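Local structure of probable molybdenum cofactor guanylyltransferase (Aquifex aeolicus, 2E8B) at residues Tyr47-Ser52 against Pro108-Glu113; Ser84-Tyr89 against Gly156-Trp161; Ala129-Leu134 against Val172-Glu177. The protein probably transfers a GMP moiety from GTP to the molybdopterin cofactor, giving molybdopterin guanine dinucleotide and diphosphate. All blocks are in the same frame, centred on the assembly; numbering follows the deposited sequence.

How the contacts relate
The three contacts are spread over one single-chain fold built around a mixed sheet. Contact 1 joins the end of helix 32-51 to the start of helix 112-120. Contact 2 joins the start of helix 84-94 to the turn before helix 160-167. Contact 3 pairs strands 126-130 and 170-173. Contacts 1 and 2 lie on opposite sides of the chain's centre, with centres about 24 Å apart. Contact 3 is about 16 Å from contact 1 and about 21 Å from contact 2, centre to centre. Along the chain, contact 2 alternates with both others, whereas contact 1 closes before contact 3 opens. Helix and sheet regions distant in sequence are tied into one nucleotidyltransferase domain.

Contact 1 of 3, residues Tyr47-Ser52 against Pro108-Glu113; sequences YETAKS and PLMKKE
Thr49 meets the backbone of Lys112 through its methyl group, with CG2 3.6 Å from Lys112 N. The methyl stands anti to the backbone N of Thr49, which sets it against the start of the second helix. The same methyl touches Met110 CG at 4.3 Å. On the other branch, a water donates to Thr49 OG1 at 2.7 Å and lies 2.9 Å from Met110 O. OG1 is held as well by Arg45 O, one turn back. Ser52 comes next. Its OG folds back to donate to Thr49 O at 2.6 Å, tilted 17° from the carbonyl plane. Ser52 OG also packs 3.9 Å from both CB and CE of Lys112. An alanine here would lack OG, which would probably leave Thr49 O with only the Ser52 N bond of the two and a gap beside the Lys112 chain. Lys112 NZ binds Thr5 OG1, which also bonds Ser52 O. No direct hydrogen bond links the two segments. The arrangement is helix packing at the surface of the GT-A-like domain, where the C-terminal end of helix 32-51 meets the N-terminal start of helix 112-120, with Lys111 as N-cap residue.

Contact 2 of 3, residues Ser84-Tyr89 against Gly156-Trp161; sequences SIIGLY and GDYRIW
An Asx turn at Asp157, just ahead of helix 160-167, presents the backbone and side chains that receive Ile85 of helix 84-94. Ile85 CG2 lies 3.5 Å from Tyr158 O and also touches Tyr158 CB. Its CG1 is anti to the backbone N (chi1 -167°), and CD1 beyond it approaches Asp157 O. Ile160 comes in next to it. Ile160 CG1 packs 3.9 Å from Ile85 CB, while its CD1 reaches Ser84 CB at 3.6 Å. Ile86 adds a looser touch, with CD1 4.1 Å from Tyr158 CE2. These two side chains cross obliquely. One water joins the backbones. It accepts from Ile85 N and donates to Tyr158 O at 2.7 Å.

The turn is braced from within. Arg159 grips Asp157 side-on: NE bonds OD1 at 2.8 Å and NH2 bonds OD2 at 2.9 Å. The NE bond is nearly straight, at 175°, and lies in the guanidinium plane. Arg159 N reaches OD1 at 3.2 Å from the opposite face of the carboxylate. Asp157 OD2 also forms a salt bridge with Arg152, so two positive charges would probably stabilise its ionised form. Tyr158 OH bonds Glu81.

Ile86 also touches Asp77, predicted to bind GTP, so the contact lies close to the presumed nucleotide site. Ile153 of helix 146-154 packs on Ile85, and Tyr141 of strand 140-142 packs on both Ile160 and Leu88.

Contact 3 of 3, residues Ala129-Leu134 against Val172-Glu177; sequences AKTEKL and VEIPEE
Lys130 N donates to Val172 O at 2.9 Å, the shorter of two backbone bonds between the segments. This donor sits above the carbonyl plane, 36° out of it. From the same residue, Lys130 O accepts from Ile174 N at 3.1 Å, toward the same strand. That bond is nearly straight at the hydrogen, 174°. A water lies within hydrogen-bonding distance of Lys130 O. The same water lies 2.7 Å from Ile174 O, between the two segments where the strands end. In the parallel register, Ala129 pairs with Val172 and Lys130 with Glu173.

The side chain of Ile174 closes the contact. Its CD1 lies 3.8 Å from Ala129 CB. CG1 is anti to the carbonyl carbon (chi1 -62°), turned to Ala129, 3.9 Å from its CB. Thr131 runs alongside Ile174, both pointing the same way, with Thr131 CG2 4.1 Å from Ile174 CB. Lys130 NZ forms a salt bridge with Glu171.

Strand 126-130 pairs parallel with strand 170-173 and antiparallel with strands 134-135 and 140-142. Tyr117 of helix 112-120 packs on Val172 and Pro175, and Leu182 of a later loop covers Thr131 and Ile174.

Contact 1 of 3, residues Tyr47-Ser52 against Pro108-Glu113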
loop_
_atom_site.group_PDB
_atom_site.type_symbol
_atom_site.label_atom_id
_atom_site.label_comp_id
_atom_site.label_asym_id
_atom_site.label_seq_id
_atom_site.Cartn_x
_atom_site.Cartn_y
_atom_site.Cartn_z
ATOM N N TYR A 47 2.467 -4.756 -8.500
ATOM C CA TYR A 47 3.844 -5.077 -8.162
ATOM C C TYR A 47 4.800 -4.613 -9.256
ATOM O O TYR A 47 5.829 -3.997 -8.974
ATOM C CB TYR A 47 3.988 -6.587 -7.951
ATOM C CG TYR A 47 5.410 -7.031 -7.725
ATOM C CD1 TYR A 47 6.141 -6.565 -6.634
ATOM C CD2 TYR A 47 6.033 -7.908 -8.611
ATOM C CE1 TYR A 47 7.461 -6.960 -6.435
ATOM C CE2 TYR A 47 7.347 -8.308 -8.421
ATOM C CZ TYR A 47 8.056 -7.831 -7.333
ATOM O OH TYR A 47 9.354 -8.236 -7.133
ATOM N N GLU A 48 4.452 -4.902 -10.503
ATOM C CA GLU A 48 5.295 -4.497 -11.617
ATOM C C GLU A 48 5.353 -2.974 -11.712
ATOM O O GLU A 48 6.403 -2.405 -11.990
ATOM C CB GLU A 48 4.769 -5.111 -12.915
ATOM C CG GLU A 48 4.735 -6.632 -12.858
ATOM C CD GLU A 48 4.468 -7.275 -14.202
ATOM O OE1 GLU A 48 3.418 -6.979 -14.811
ATOM O OE2 GLU A 48 5.312 -8.081 -14.649
ATOM N N THR A 49 4.228 -2.313 -11.464
ATOM C CA THR A 49 4.195 -0.859 -11.501
ATOM C C THR A 49 5.150 -0.312 -10.439
ATOM O O THR A 49 5.930 0.602 -10.697
ATOM C CB THR A 49 2.777 -0.330 -11.225
ATOM O OG1 THR A 49 1.908 -0.732 -12.291
ATOM C CG2 THR A 49 2.782 1.188 -11.125
ATOM N N ALA A 50 5.095 -0.886 -9.242
ATOM C CA ALA A 50 5.959 -0.448 -8.156
ATOM C C ALA A 50 7.432 -0.634 -8.527
ATOM O O ALA A 50 8.257 0.253 -8.307
ATOM C CB ALA A 50 5.638 -1.231 -6.893
ATOM N N LYS A 51 7.761 -1.790 -9.095
ATOM C CA LYS A 51 9.143 -2.061 -9.477
ATOM C C LYS A 51 9.666 -1.085 -10.521
ATOM O O LYS A 51 10.878 -0.900 -10.638
ATOM C CB LYS A 51 9.292 -3.494 -9.992
ATOM C CG LYS A 51 9.442 -4.539 -8.893
ATOM C CD LYS A 51 10.904 -4.801 -8.489
ATOM C CE LYS A 51 11.594 -3.603 -7.831
ATOM N NZ LYS A 51 12.302 -2.727 -8.801
ATOM N N SER A 52 8.770 -0.461 -11.280
ATOM C CA SER A 52 9.203 0.489 -12.303
ATOM C C SER A 52 9.586 1.823 -11.672
ATOM O O SER A 52 10.218 2.663 -12.310
ATOM C CB SER A 52 8.105 0.708 -13.356
ATOM O OG SER A 52 7.016 1.482 -12.871
ATOM N N PRO A 108 -6.469 -2.222 -9.663
ATOM C CA PRO A 108 -6.369 -2.658 -11.057
ATOM C C PRO A 108 -5.952 -1.638 -12.106
ATOM O O PRO A 108 -5.483 -2.015 -13.179
ATOM C CB PRO A 108 -7.755 -3.235 -11.330
ATOM C CG PRO A 108 -8.639 -2.346 -10.523
ATOM C CD PRO A 108 -7.874 -2.220 -9.216
ATOM N N LEU A 109 -6.115 -0.353 -11.806
ATOM C CA LEU A 109 -5.769 0.685 -12.768
ATOM C C LEU A 109 -4.587 1.573 -12.378
ATOM O O LEU A 109 -4.316 2.577 -13.041
ATOM C CB LEU A 109 -7.000 1.552 -13.037
ATOM C CG LEU A 109 -8.145 0.775 -13.690
ATOM C CD1 LEU A 109 -9.401 1.626 -13.719
ATOM C CD2 LEU A 109 -7.740 0.359 -15.096
ATOM N N MET A 110 -3.873 1.200 -11.322
ATOM C CA MET A 110 -2.729 1.994 -10.877
ATOM C C MET A 110 -1.699 2.196 -11.984
ATOM O O MET A 110 -1.429 1.298 -12.786
ATOM C CB MET A 110 -2.062 1.340 -9.656
ATOM C CG MET A 110 -0.882 2.119 -9.058
ATOM S SD MET A 110 -1.238 3.844 -8.543
ATOM C CE MET A 110 -2.605 3.594 -7.403
ATOM N N LYS A 111 -1.152 3.404 -12.034
ATOM C CA LYS A 111 -0.138 3.766 -13.013
ATOM C C LYS A 111 1.015 4.413 -12.272
ATOM O O LYS A 111 0.825 5.034 -11.231
ATOM C CB LYS A 111 -0.689 4.755 -14.041
ATOM C CG LYS A 111 -1.483 4.117 -15.159
ATOM C CD LYS A 111 -1.577 5.054 -16.354
ATOM C CE LYS A 111 -2.137 4.328 -17.571
ATOM N NZ LYS A 111 -2.101 5.167 -18.803
ATOM N N LYS A 112 2.213 4.268 -12.815
ATOM C CA LYS A 112 3.389 4.831 -12.183
ATOM C C LYS A 112 3.276 6.337 -11.971
ATOM O O LYS A 112 3.753 6.853 -10.964
ATOM C CB LYS A 112 4.623 4.518 -13.026
ATOM C CG LYS A 112 4.611 5.162 -14.402
ATOM C CD LYS A 112 5.797 4.709 -15.236
ATOM C CE LYS A 112 7.108 5.027 -14.548
ATOM N NZ LYS A 112 8.282 4.696 -15.408
ATOM N N GLU A 113 2.651 7.045 -12.908
ATOM C CA GLU A 113 2.523 8.495 -12.767
ATOM C C GLU A 113 1.815 8.895 -11.477
ATOM O O GLU A 113 2.126 9.927 -10.886
ATOM C CB GLU A 113 1.781 9.102 -13.961
ATOM C CG GLU A 113 2.518 8.966 -15.281
ATOM C CD GLU A 113 2.027 7.792 -16.106
ATOM O OE1 GLU A 113 1.945 6.672 -15.565
ATOM O OE2 GLU A 113 1.724 7.994 -17.302
HETATM O O HOH W 1 -0.595 -1.126 -11.422
#

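Contact 2 of 3, residues Ser84-Tyr89 against Gly156-Trp161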
loop_
_atom_site.group_PDB
_atom_site.type_symbol
_atom_site.label_atom_id
_atom_site.label_comp_id
_atom_site.label_asym_id
_atom_site.label_seq_id
_atom_site.Cartn_x
_atom_site.Cartn_y
_atom_site.Cartn_z
ATOM N N SER A 84 -5.954 -3.771 7.694
ATOM C CA SER A 84 -5.005 -2.954 6.949
ATOM C C SER A 84 -3.939 -2.336 7.841
ATOM O O SER A 84 -2.778 -2.223 7.441
ATOM C CB SER A 84 -5.745 -1.854 6.188
ATOM O OG SER A 84 -6.610 -2.425 5.225
ATOM N N ILE A 85 -4.325 -1.945 9.052
ATOM C CA ILE A 85 -3.371 -1.321 9.963
ATOM C C ILE A 85 -2.268 -2.301 10.352
ATOM O O ILE A 85 -1.147 -1.895 10.648
ATOM C CB ILE A 85 -4.078 -0.761 11.231
ATOM C CG1 ILE A 85 -3.116 0.150 11.998
ATOM C CG2 ILE A 85 -4.554 -1.892 12.116
ATOM C CD1 ILE A 85 -3.755 0.885 13.169
ATOM N N ILE A 86 -2.583 -3.593 10.337
ATOM C CA ILE A 86 -1.593 -4.615 10.671
ATOM C C ILE A 86 -0.608 -4.784 9.513
ATOM O O ILE A 86 0.571 -5.062 9.725
ATOM C CB ILE A 86 -2.280 -5.958 11.002
ATOM C CG1 ILE A 86 -3.011 -5.819 12.345
ATOM C CG2 ILE A 86 -1.250 -7.083 11.043
ATOM C CD1 ILE A 86 -3.735 -7.066 12.812
ATOM N N GLY A 87 -1.089 -4.600 8.287
ATOM C CA GLY A 87 -0.199 -4.702 7.141
ATOM C C GLY A 87 0.747 -3.508 7.154
ATOM O O GLY A 87 1.928 -3.619 6.805
ATOM N N LEU A 88 0.216 -2.358 7.561
ATOM C CA LEU A 88 0.991 -1.127 7.647
ATOM C C LEU A 88 2.072 -1.290 8.708
ATOM O O LEU A 88 3.225 -0.934 8.495
ATOM C CB LEU A 88 0.071 0.042 8.009
ATOM C CG LEU A 88 0.683 1.444 8.062
ATOM C CD1 LEU A 88 1.244 1.801 6.695
ATOM C CD2 LEU A 88 -0.377 2.458 8.475
ATOM N N TYR A 89 1.689 -1.835 9.859
ATOM C CA TYR A 89 2.628 -2.065 10.948
ATOM C C TYR A 89 3.755 -2.972 10.457
ATOM O O TYR A 89 4.936 -2.696 10.673
ATOM C CB TYR A 89 1.902 -2.727 12.123
ATOM C CG TYR A 89 2.817 -3.337 13.163
ATOM C CD1 TYR A 89 3.516 -2.536 14.062
ATOM C CD2 TYR A 89 3.000 -4.719 13.229
ATOM C CE1 TYR A 89 4.376 -3.096 15.003
ATOM C CE2 TYR A 89 3.864 -5.290 14.164
ATOM C CZ TYR A 89 4.544 -4.469 15.045
ATOM O OH TYR A 89 5.405 -5.021 15.965
ATOM N N GLY A 156 -6.218 -1.809 20.694
ATOM C CA GLY A 156 -7.365 -2.339 19.973
ATOM C C GLY A 156 -8.040 -1.477 18.922
ATOM O O GLY A 156 -9.045 -1.898 18.346
ATOM N N ASP A 157 -7.512 -0.285 18.668
ATOM C CA ASP A 157 -8.098 0.608 17.667
ATOM C C ASP A 157 -7.380 0.366 16.343
ATOM O O ASP A 157 -6.263 0.839 16.139
ATOM C CB ASP A 157 -7.925 2.068 18.097
ATOM C CG ASP A 157 -8.749 3.037 17.255
ATOM O OD1 ASP A 157 -9.271 2.637 16.187
ATOM O OD2 ASP A 157 -8.865 4.211 17.665
ATOM N N TYR A 158 -8.032 -0.373 15.451
ATOM C CA TYR A 158 -7.458 -0.711 14.152
ATOM C C TYR A 158 -7.795 0.287 13.052
ATOM O O TYR A 158 -7.426 0.085 11.895
ATOM C CB TYR A 158 -7.947 -2.093 13.715
ATOM C CG TYR A 158 -7.389 -3.263 14.504
ATOM C CD1 TYR A 158 -6.781 -3.081 15.749
ATOM C CD2 TYR A 158 -7.498 -4.562 14.005
ATOM C CE1 TYR A 158 -6.296 -4.174 16.477
ATOM C CE2 TYR A 158 -7.024 -5.652 14.722
ATOM C CZ TYR A 158 -6.424 -5.452 15.955
ATOM O OH TYR A 158 -5.972 -6.537 16.668
ATOM N N ARG A 159 -8.501 1.360 13.395
ATOM C CA ARG A 159 -8.871 2.343 12.385
ATOM C C ARG A 159 -7.683 3.164 11.903
ATOM O O ARG A 159 -7.049 3.862 12.693
ATOM C CB ARG A 159 -9.931 3.289 12.941
ATOM C CG ARG A 159 -11.201 2.603 13.393
ATOM C CD ARG A 159 -12.104 3.609 14.082
ATOM N NE ARG A 159 -11.499 4.098 15.319
ATOM C CZ ARG A 159 -11.948 5.146 16.004
ATOM N NH1 ARG A 159 -13.006 5.821 15.569
ATOM N NH2 ARG A 159 -11.351 5.506 17.136
ATOM N N ILE A 160 -7.373 3.084 10.613
ATOM C CA ILE A 160 -6.268 3.877 10.085
ATOM C C ILE A 160 -6.698 5.343 10.053
ATOM O O ILE A 160 -5.862 6.245 10.130
ATOM C CB ILE A 160 -5.846 3.405 8.677
ATOM C CG1 ILE A 160 -5.259 1.990 8.771
ATOM C CG2 ILE A 160 -4.794 4.348 8.098
ATOM C CD1 ILE A 160 -4.863 1.392 7.426
ATOM N N TRP A 161 -8.002 5.584 9.942
ATOM C CA TRP A 161 -8.507 6.960 9.949
ATOM C C TRP A 161 -8.161 7.605 11.283
ATOM O O TRP A 161 -7.733 8.753 11.335
ATOM C CB TRP A 161 -10.027 7.012 9.774
ATOM C CG TRP A 161 -10.518 6.815 8.375
ATOM C CD1 TRP A 161 -9.773 6.792 7.229
ATOM C CD2 TRP A 161 -11.879 6.627 7.973
ATOM N NE1 TRP A 161 -10.591 6.599 6.137
ATOM C CE2 TRP A 161 -11.888 6.497 6.566
ATOM C CE3 TRP A 161 -13.096 6.557 8.667
ATOM C CZ2 TRP A 161 -13.066 6.301 5.837
ATOM C CZ3 TRP A 161 -14.268 6.360 7.941
ATOM C CH2 TRP A 161 -14.243 6.236 6.543
HETATM O O HOH W 2 -7.127 -1.604 9.833
#

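Contact 3 of 3, residues Ala129-Leu134 against Val172-Glu177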
loop_
_atom_site.group_PDB
_atom_site.type_symbol
_atom_site.label_atom_id
_atom_site.label_comp_id
_atom_site.label_asym_id
_atom_site.label_seq_id
_atom_site.Cartn_x
_atom_site.Cartn_y
_atom_site.Cartn_z
ATOM N N ALA A 129 -2.814 9.646 -1.056
ATOM C CA ALA A 129 -3.614 10.064 -2.198
ATOM C C ALA A 129 -5.052 10.383 -1.807
ATOM O O ALA A 129 -5.647 9.699 -0.980
ATOM C CB ALA A 129 -3.593 8.967 -3.264
ATOM N N LYS A 130 -5.606 11.424 -2.419
ATOM C CA LYS A 130 -6.971 11.837 -2.139
ATOM C C LYS A 130 -7.763 12.163 -3.399
ATOM O O LYS A 130 -7.404 13.057 -4.164
ATOM C CB LYS A 130 -6.968 13.061 -1.208
ATOM C CG LYS A 130 -8.344 13.648 -0.908
ATOM C CD LYS A 130 -9.203 12.687 -0.105
ATOM C CE LYS A 130 -10.571 13.283 0.203
ATOM N NZ LYS A 130 -10.485 14.518 1.035
ATOM N N THR A 131 -8.827 11.397 -3.621
ATOM C CA THR A 131 -9.733 11.625 -4.740
ATOM C C THR A 131 -10.998 11.966 -3.970
ATOM O O THR A 131 -10.957 12.812 -3.081
ATOM C CB THR A 131 -9.970 10.350 -5.574
ATOM O OG1 THR A 131 -10.508 9.319 -4.740
ATOM C CG2 THR A 131 -8.675 9.870 -6.203
ATOM N N GLU A 132 -12.111 11.314 -4.293
ATOM C CA GLU A 132 -13.341 11.552 -3.554
ATOM C C GLU A 132 -13.144 10.838 -2.225
ATOM O O GLU A 132 -13.707 11.220 -1.203
ATOM C CB GLU A 132 -14.537 10.946 -4.290
ATOM C CG GLU A 132 -14.910 11.675 -5.563
ATOM C CD GLU A 132 -15.381 13.086 -5.289
ATOM O OE1 GLU A 132 -16.335 13.242 -4.497
ATOM O OE2 GLU A 132 -14.799 14.035 -5.859
ATOM N N LYS A 133 -12.314 9.802 -2.266
ATOM C CA LYS A 133 -11.997 8.984 -1.104
ATOM C C LYS A 133 -10.560 9.198 -0.640
ATOM O O LYS A 133 -9.691 9.556 -1.434
ATOM C CB LYS A 133 -12.187 7.506 -1.459
ATOM C CG LYS A 133 -11.535 6.531 -0.488
ATOM C CD LYS A 133 -11.734 5.089 -0.930
ATOM C CE LYS A 133 -11.054 4.134 0.032
ATOM N NZ LYS A 133 -11.395 2.718 -0.260
ATOM N N LEU A 134 -10.318 8.984 0.650
ATOM C CA LEU A 134 -8.967 9.111 1.184
ATOM C C LEU A 134 -8.323 7.736 1.007
ATOM O O LEU A 134 -8.782 6.747 1.584
ATOM C CB LEU A 134 -8.999 9.475 2.668
ATOM C CG LEU A 134 -7.620 9.625 3.317
ATOM C CD1 LEU A 134 -6.906 10.834 2.720
ATOM C CD2 LEU A 134 -7.763 9.776 4.826
ATOM N N VAL A 172 -2.782 14.401 -0.822
ATOM C CA VAL A 172 -2.218 14.750 -2.112
ATOM C C VAL A 172 -3.414 14.658 -3.046
ATOM O O VAL A 172 -3.882 13.565 -3.353
ATOM C CB VAL A 172 -1.122 13.755 -2.549
ATOM C CG1 VAL A 172 -0.607 14.128 -3.931
ATOM C CG2 VAL A 172 0.021 13.765 -1.553
ATOM N N GLU A 173 -3.947 15.811 -3.443
ATOM C CA GLU A 173 -5.101 15.845 -4.335
ATOM C C GLU A 173 -4.676 15.278 -5.679
ATOM O O GLU A 173 -3.829 15.851 -6.366
ATOM C CB GLU A 173 -5.597 17.280 -4.516
ATOM C CG GLU A 173 -6.837 17.394 -5.386
ATOM C CD GLU A 173 -7.250 18.834 -5.621
ATOM O OE1 GLU A 173 -7.533 19.538 -4.633
ATOM O OE2 GLU A 173 -7.287 19.262 -6.796
ATOM N N ILE A 174 -5.253 14.140 -6.046
ATOM C CA ILE A 174 -4.900 13.497 -7.302
ATOM C C ILE A 174 -5.463 14.243 -8.495
ATOM O O ILE A 174 -6.652 14.566 -8.532
ATOM C CB ILE A 174 -5.396 12.035 -7.332
ATOM C CG1 ILE A 174 -4.706 11.240 -6.219
ATOM C CG2 ILE A 174 -5.118 11.408 -8.691
ATOM C CD1 ILE A 174 -3.182 11.267 -6.288
ATOM N N PRO A 175 -4.602 14.548 -9.482
ATOM C CA PRO A 175 -5.034 15.259 -10.684
ATOM C C PRO A 175 -6.186 14.514 -11.336
ATOM O O PRO A 175 -6.218 13.284 -11.342
ATOM C CB PRO A 175 -3.785 15.260 -11.554
ATOM C CG PRO A 175 -2.678 15.350 -10.550
ATOM C CD PRO A 175 -3.138 14.367 -9.475
ATOM N N GLU A 176 -7.128 15.272 -11.883
ATOM C CA GLU A 176 -8.303 14.707 -12.532
ATOM C C GLU A 176 -8.032 13.500 -13.428
ATOM O O GLU A 176 -8.714 12.478 -13.318
ATOM C CB GLU A 176 -9.017 15.798 -13.340
ATOM C CG GLU A 176 -10.115 15.301 -14.275
ATOM C CD GLU A 176 -11.200 14.507 -13.572
ATOM O OE1 GLU A 176 -11.349 14.640 -12.342
ATOM O OE2 GLU A 176 -11.922 13.756 -14.261
ATOM N N GLU A 177 -7.031 13.601 -14.296
ATOM C CA GLU A 177 -6.745 12.507 -15.209
ATOM C C GLU A 177 -6.086 11.273 -14.604
ATOM O O GLU A 177 -5.834 10.300 -15.307
ATOM C CB GLU A 177 -5.939 13.025 -16.404
ATOM C CG GLU A 177 -6.758 13.984 -17.271
ATOM C CD GLU A 177 -6.197 14.158 -18.669
ATOM O OE1 GLU A 177 -5.821 13.143 -19.291
ATOM O OE2 GLU A 177 -6.150 15.309 -19.152
HETATM O O HOH W 3 -8.674 14.227 -6.793
#